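Local coordinates for protein NALP (Neisseria meningitidis, PDB 1UYN) that forms, as the outer-membrane translocator domain of an autotransporter, a hydrophilic pore through which the protease passenger domain reaches the bacterial cell surface, at residues E80-R92 against T104-D116. Residues are numbered along the deposited sequence; the frame is centred on the assembly and turned at random.
Sequences ENTTAAATLGMGR and TDSISLFAGIRHD. With CXE (pentaethylene glycol monodecyl ether), chain B; SO4 (sulfate ion), chain D.
The carbonyl oxygen of Arg-114 is gripped twice: Thr-83 N binds it in the carbonyl plane at 3.0 Å, and a water hydrogen-bonded to Thr-83 OG1 also reaches it. Arg-114 itself runs out extended, CG trans to the backbone nitrogen (chi1 165°), to the carboxylate of Asp-116, where Arg-114 NH2 meets Asp-116 OD1 on the syn side at 2.8 Å; Arg-114 NH1 pairs with Asp-37. From there the antiparallel ladder continues through reciprocal bonds at Thr-83/Arg-114, Ala-85/Gly-112, Thr-87/Phe-110, Gly-89/Ser-108 and Gly-91/Ser-106. Side chains of these pairs face the barrel interior, where the Phe-110 ring turns an edge to Gly-89, Phe-110 CE1 lying 4.3 Å from Gly-89 CA, while Thr-87 CG2 approaches CD1; Arg-28 and Val-32 of helix 12-34 also touch this side chain. Ser-108 OG bonds to Gln-25 of the same helix. The outward face is mostly apolar: Thr-82 CG2 packs on Ile-113 CG1 at 3.8 Å, and Met-90 CG lies alongside Ile-107 CG1 at 4.0 Å. A detergent molecule lies along this surface, its ether O14 3.6 Å from Leu-88 CB. At the far end Arg-92 NH1 makes a weak salt bridge to Asp-105 OD1, their flat groups 41° apart. Mostly apolar residues outside and, Phe-110 apart, small or polar ones inside are characteristic of a transmembrane beta hairpin, here in the 12-stranded autotransporter barrel threaded by an N-terminal helix.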
loop_
_atom_site.group_PDB
_atom_site.type_symbol
_atom_site.label_atom_id
_atom_site.label_comp_id
_atom_site.label_asym_id
_atom_site.label_seq_id
_atom_site.Cartn_x
_atom_site.Cartn_y
_atom_site.Cartn_z
ATOM N N GLU A 80 2.898 7.202 27.534
ATOM C CA GLU A 80 1.556 7.720 27.842
ATOM C C GLU A 80 0.873 8.330 26.584
ATOM O O GLU A 80 -0.343 8.227 26.426
ATOM C CB GLU A 80 1.598 8.674 29.073
ATOM C CG GLU A 80 1.431 7.923 30.419
ATOM C CD GLU A 80 2.243 8.492 31.588
ATOM O OE1 GLU A 80 1.774 9.458 32.226
ATOM O OE2 GLU A 80 3.336 7.958 31.902
ATOM N N ASN A 81 1.682 8.898 25.682
ATOM C CA ASN A 81 1.228 9.500 24.420
ATOM C C ASN A 81 1.851 8.928 23.144
ATOM O O ASN A 81 1.812 9.566 22.099
ATOM C CB ASN A 81 1.597 11.002 24.374
ATOM C CG ASN A 81 1.083 11.796 25.545
ATOM O OD1 ASN A 81 1.799 12.642 26.051
ATOM N ND2 ASN A 81 -0.165 11.578 25.943
ATOM N N THR A 82 2.479 7.766 23.216
ATOM C CA THR A 82 3.180 7.235 22.068
ATOM C C THR A 82 2.673 5.871 21.716
ATOM O O THR A 82 2.362 5.106 22.577
ATOM C CB THR A 82 4.664 7.247 22.347
ATOM O OG1 THR A 82 5.033 8.598 22.543
ATOM C CG2 THR A 82 5.498 6.886 21.129
ATOM N N THR A 83 2.549 5.591 20.426
ATOM C CA THR A 83 2.143 4.283 19.965
ATOM C C THR A 83 3.112 3.844 18.900
ATOM O O THR A 83 3.549 4.653 18.142
ATOM C CB THR A 83 0.789 4.365 19.352
ATOM O OG1 THR A 83 -0.113 5.010 20.253
ATOM C CG2 THR A 83 0.229 2.976 19.157
ATOM N N ALA A 84 3.460 2.562 18.859
ATOM C CA ALA A 84 4.367 2.059 17.833
ATOM C C ALA A 84 3.831 0.795 17.245
ATOM O O ALA A 84 3.079 0.067 17.866
ATOM C CB ALA A 84 5.796 1.861 18.351
ATOM N N ALA A 85 4.183 0.584 15.999
ATOM C CA ALA A 85 3.779 -0.601 15.267
ATOM C C ALA A 85 4.904 -1.047 14.381
ATOM O O ALA A 85 5.744 -0.272 13.957
ATOM C CB ALA A 85 2.541 -0.324 14.455
ATOM N N ALA A 86 4.931 -2.343 14.202
ATOM C CA ALA A 86 5.871 -2.995 13.357
ATOM C C ALA A 86 5.105 -4.161 12.730
ATOM O O ALA A 86 4.430 -4.951 13.400
ATOM C CB ALA A 86 7.073 -3.444 14.166
ATOM N N THR A 87 5.216 -4.244 11.411
ATOM C CA THR A 87 4.489 -5.240 10.628
ATOM C C THR A 87 5.393 -5.836 9.583
ATOM O O THR A 87 6.292 -5.191 9.045
ATOM C CB THR A 87 3.240 -4.616 9.978
ATOM O OG1 THR A 87 2.181 -4.575 10.949
ATOM C CG2 THR A 87 2.681 -5.507 8.887
ATOM N N LEU A 88 5.158 -7.102 9.340
ATOM C CA LEU A 88 5.870 -7.836 8.316
ATOM C C LEU A 88 4.855 -8.360 7.325
ATOM O O LEU A 88 3.807 -8.866 7.681
ATOM C CB LEU A 88 6.671 -8.936 8.941
ATOM C CG LEU A 88 8.058 -9.063 8.347
ATOM C CD1 LEU A 88 9.137 -9.395 9.394
ATOM C CD2 LEU A 88 7.953 -10.172 7.274
ATOM N N GLY A 89 5.179 -8.151 6.053
ATOM C CA GLY A 89 4.234 -8.322 4.983
ATOM C C GLY A 89 4.901 -9.129 3.916
ATOM O O GLY A 89 6.027 -8.809 3.514
ATOM N N MET A 90 4.179 -10.162 3.472
ATOM C CA MET A 90 4.499 -10.914 2.279
ATOM C C MET A 90 3.374 -10.793 1.253
ATOM O O MET A 90 2.200 -11.007 1.534
ATOM C CB MET A 90 4.850 -12.336 2.654
ATOM C CG MET A 90 6.047 -12.331 3.626
ATOM S SD MET A 90 6.931 -13.933 4.050
ATOM C CE MET A 90 8.125 -13.405 5.503
ATOM N N GLY A 91 3.767 -10.396 0.054
ATOM C CA GLY A 91 2.864 -10.051 -1.014
ATOM C C GLY A 91 3.027 -10.903 -2.260
ATOM O O GLY A 91 4.084 -11.381 -2.610
ATOM N N ARG A 92 1.930 -11.096 -2.940
ATOM C CA ARG A 92 1.984 -11.645 -4.253
ATOM C C ARG A 92 0.990 -10.844 -5.054
ATOM O O ARG A 92 -0.147 -10.701 -4.660
ATOM C CB ARG A 92 1.611 -13.117 -4.226
ATOM C CG ARG A 92 1.076 -13.614 -5.543
ATOM C CD ARG A 92 2.045 -14.422 -6.343
ATOM N NE ARG A 92 1.817 -15.842 -6.079
ATOM C CZ ARG A 92 2.741 -16.778 -6.255
ATOM N NH1 ARG A 92 3.965 -16.451 -6.716
ATOM N NH2 ARG A 92 2.434 -18.047 -5.973
ATOM N N THR A 104 4.730 -10.263 -9.228
ATOM C CA THR A 104 5.558 -9.663 -8.208
ATOM C C THR A 104 5.414 -10.401 -6.882
ATOM O O THR A 104 4.306 -10.510 -6.317
ATOM C CB THR A 104 5.111 -8.197 -7.960
ATOM O OG1 THR A 104 5.091 -7.432 -9.186
ATOM C CG2 THR A 104 6.121 -7.459 -7.084
ATOM N N ASP A 105 6.545 -10.827 -6.339
ATOM C CA ASP A 105 6.620 -11.268 -4.970
ATOM C C ASP A 105 7.277 -10.245 -4.133
ATOM O O ASP A 105 8.251 -9.631 -4.544
ATOM C CB ASP A 105 7.448 -12.524 -4.891
ATOM C CG ASP A 105 6.764 -13.637 -5.485
ATOM O OD1 ASP A 105 5.515 -13.601 -5.639
ATOM O OD2 ASP A 105 7.385 -14.608 -5.833
ATOM N N SER A 106 6.795 -10.062 -2.920
ATOM C CA SER A 106 7.406 -9.016 -2.114
ATOM C C SER A 106 7.462 -9.315 -0.653
ATOM O O SER A 106 6.635 -10.044 -0.082
ATOM C CB SER A 106 6.720 -7.692 -2.370
ATOM O OG SER A 106 5.319 -7.798 -2.114
ATOM N N ILE A 107 8.517 -8.809 -0.052
ATOM C CA ILE A 107 8.687 -8.940 1.386
ATOM C C ILE A 107 9.042 -7.607 1.935
ATOM O O ILE A 107 10.017 -7.023 1.536
ATOM C CB ILE A 107 9.713 -10.019 1.757
ATOM C CG1 ILE A 107 9.149 -11.379 1.304
ATOM C CG2 ILE A 107 9.942 -10.015 3.275
ATOM C CD1 ILE A 107 10.083 -12.609 1.489
ATOM N N SER A 108 8.247 -7.173 2.900
ATOM C CA SER A 108 8.325 -5.824 3.406
ATOM C C SER A 108 8.126 -5.774 4.883
ATOM O O SER A 108 7.238 -6.452 5.428
ATOM C CB SER A 108 7.230 -4.974 2.772
ATOM O OG SER A 108 7.337 -4.969 1.373
ATOM N N LEU A 109 8.931 -4.923 5.506
ATOM C CA LEU A 109 8.773 -4.529 6.870
ATOM C C LEU A 109 8.167 -3.129 6.913
ATOM O O LEU A 109 8.650 -2.215 6.288
ATOM C CB LEU A 109 10.113 -4.498 7.524
ATOM C CG LEU A 109 10.114 -3.773 8.866
ATOM C CD1 LEU A 109 9.227 -4.473 9.938
ATOM C CD2 LEU A 109 11.583 -3.664 9.337
ATOM N N PHE A 110 7.117 -2.949 7.696
ATOM C CA PHE A 110 6.549 -1.623 7.918
ATOM C C PHE A 110 6.667 -1.216 9.365
ATOM O O PHE A 110 6.473 -2.033 10.228
ATOM C CB PHE A 110 5.077 -1.641 7.533
ATOM C CG PHE A 110 4.832 -2.198 6.171
ATOM C CD1 PHE A 110 4.781 -3.558 5.968
ATOM C CD2 PHE A 110 4.694 -1.361 5.087
ATOM C CE1 PHE A 110 4.558 -4.065 4.704
ATOM C CE2 PHE A 110 4.466 -1.872 3.845
ATOM C CZ PHE A 110 4.384 -3.231 3.659
ATOM N N ALA A 111 6.975 0.051 9.615
ATOM C CA ALA A 111 7.050 0.566 10.976
ATOM C C ALA A 111 6.352 1.926 11.083
ATOM O O ALA A 111 6.370 2.729 10.173
ATOM C CB ALA A 111 8.516 0.668 11.436
ATOM N N GLY A 112 5.774 2.196 12.223
ATOM C CA GLY A 112 5.073 3.451 12.427
ATOM C C GLY A 112 5.206 3.942 13.848
ATOM O O GLY A 112 5.238 3.163 14.770
ATOM N N ILE A 113 5.339 5.242 14.031
ATOM C CA ILE A 113 5.171 5.780 15.390
ATOM C C ILE A 113 4.120 6.899 15.359
ATOM O O ILE A 113 3.999 7.628 14.400
ATOM C CB ILE A 113 6.529 6.241 15.965
ATOM C CG1 ILE A 113 6.329 6.768 17.387
ATOM C CG2 ILE A 113 7.180 7.321 15.031
ATOM C CD1 ILE A 113 7.438 7.805 17.866
ATOM N N ARG A 114 3.320 7.000 16.383
ATOM C CA ARG A 114 2.289 8.043 16.449
ATOM C C ARG A 114 2.447 8.704 17.767
ATOM O O ARG A 114 2.379 8.030 18.770
ATOM C CB ARG A 114 0.900 7.422 16.389
ATOM C CG ARG A 114 -0.206 8.362 16.800
ATOM C CD ARG A 114 -1.607 7.839 16.530
ATOM N NE ARG A 114 -2.544 8.517 17.413
ATOM C CZ ARG A 114 -3.814 8.791 17.133
ATOM N NH1 ARG A 114 -4.382 8.449 15.987
ATOM N NH2 ARG A 114 -4.524 9.450 18.018
ATOM N N HIS A 115 2.726 9.995 17.763
ATOM C CA HIS A 115 2.783 10.803 18.973
ATOM C C HIS A 115 1.521 11.625 19.084
ATOM O O HIS A 115 1.237 12.374 18.191
ATOM C CB HIS A 115 3.982 11.755 18.902
ATOM C CG HIS A 115 4.278 12.426 20.194
ATOM N ND1 HIS A 115 3.293 12.992 20.973
ATOM C CD2 HIS A 115 5.432 12.590 20.873
ATOM C CE1 HIS A 115 3.820 13.464 22.083
ATOM N NE2 HIS A 115 5.115 13.232 22.052
ATOM N N ASP A 116 0.789 11.504 20.191
ATOM C CA ASP A 116 -0.370 12.357 20.514
ATOM C C ASP A 116 -0.032 13.590 21.324
ATOM O O ASP A 116 0.709 13.533 22.295
ATOM C CB ASP A 116 -1.419 11.593 21.285
ATOM C CG ASP A 116 -2.096 10.551 20.447
ATOM O OD1 ASP A 116 -2.580 10.856 19.366
ATOM O OD2 ASP A 116 -2.203 9.363 20.762
HETATM C C1 CXE B . 1.133 -14.420 0.190
HETATM C C2 CXE B . 1.474 -15.588 1.101
HETATM C C3 CXE B . 2.253 -15.173 2.352
HETATM C C4 CXE B . 2.002 -16.104 3.542
HETATM C C5 CXE B . 2.896 -15.748 4.730
HETATM C C6 CXE B . 2.231 -14.955 5.870
HETATM C C7 CXE B . 2.982 -13.654 6.243
HETATM C C8 CXE B . 3.357 -13.572 7.728
HETATM C C9 CXE B . 4.692 -12.877 8.075
HETATM C C10 CXE B . 5.526 -13.707 9.075
HETATM O O11 CXE B . 6.158 -12.956 10.119
HETATM C C12 CXE B . 5.275 -12.691 11.208
HETATM C C13 CXE B . 5.910 -11.826 12.303
HETATM O O14 CXE B . 5.836 -10.374 12.134
HETATM C C15 CXE B . 5.891 -9.666 13.402
HETATM C C16 CXE B . 6.375 -8.210 13.340
HETATM O O17 CXE B . 7.650 -8.018 13.969
HETATM C C18 CXE B . 7.613 -7.632 15.347
HETATM C C19 CXE B . 9.029 -7.363 15.863
HETATM O O20 CXE B . 9.046 -7.072 17.276
HETATM C C21 CXE B . 10.261 -6.431 17.692
HETATM C C22 CXE B . 10.701 -6.834 19.096
HETATM O O23 CXE B . 10.376 -5.802 20.027
HETATM C C24 CXE B . 11.459 -5.112 20.664
HETATM C C25 CXE B . 10.957 -4.049 21.654
HETATM O O26 CXE B . 11.028 -2.743 21.088
HETATM S S SO4 D . 5.384 9.976 25.956
HETATM O O1 SO4 D . 6.841 9.875 25.751
HETATM O O2 SO4 D . 4.648 8.933 25.268
HETATM O O3 SO4 D . 5.016 9.834 27.382
HETATM O O4 SO4 D . 4.962 11.303 25.489
HETATM O O HOH W 1 -0.258 7.814 20.332
#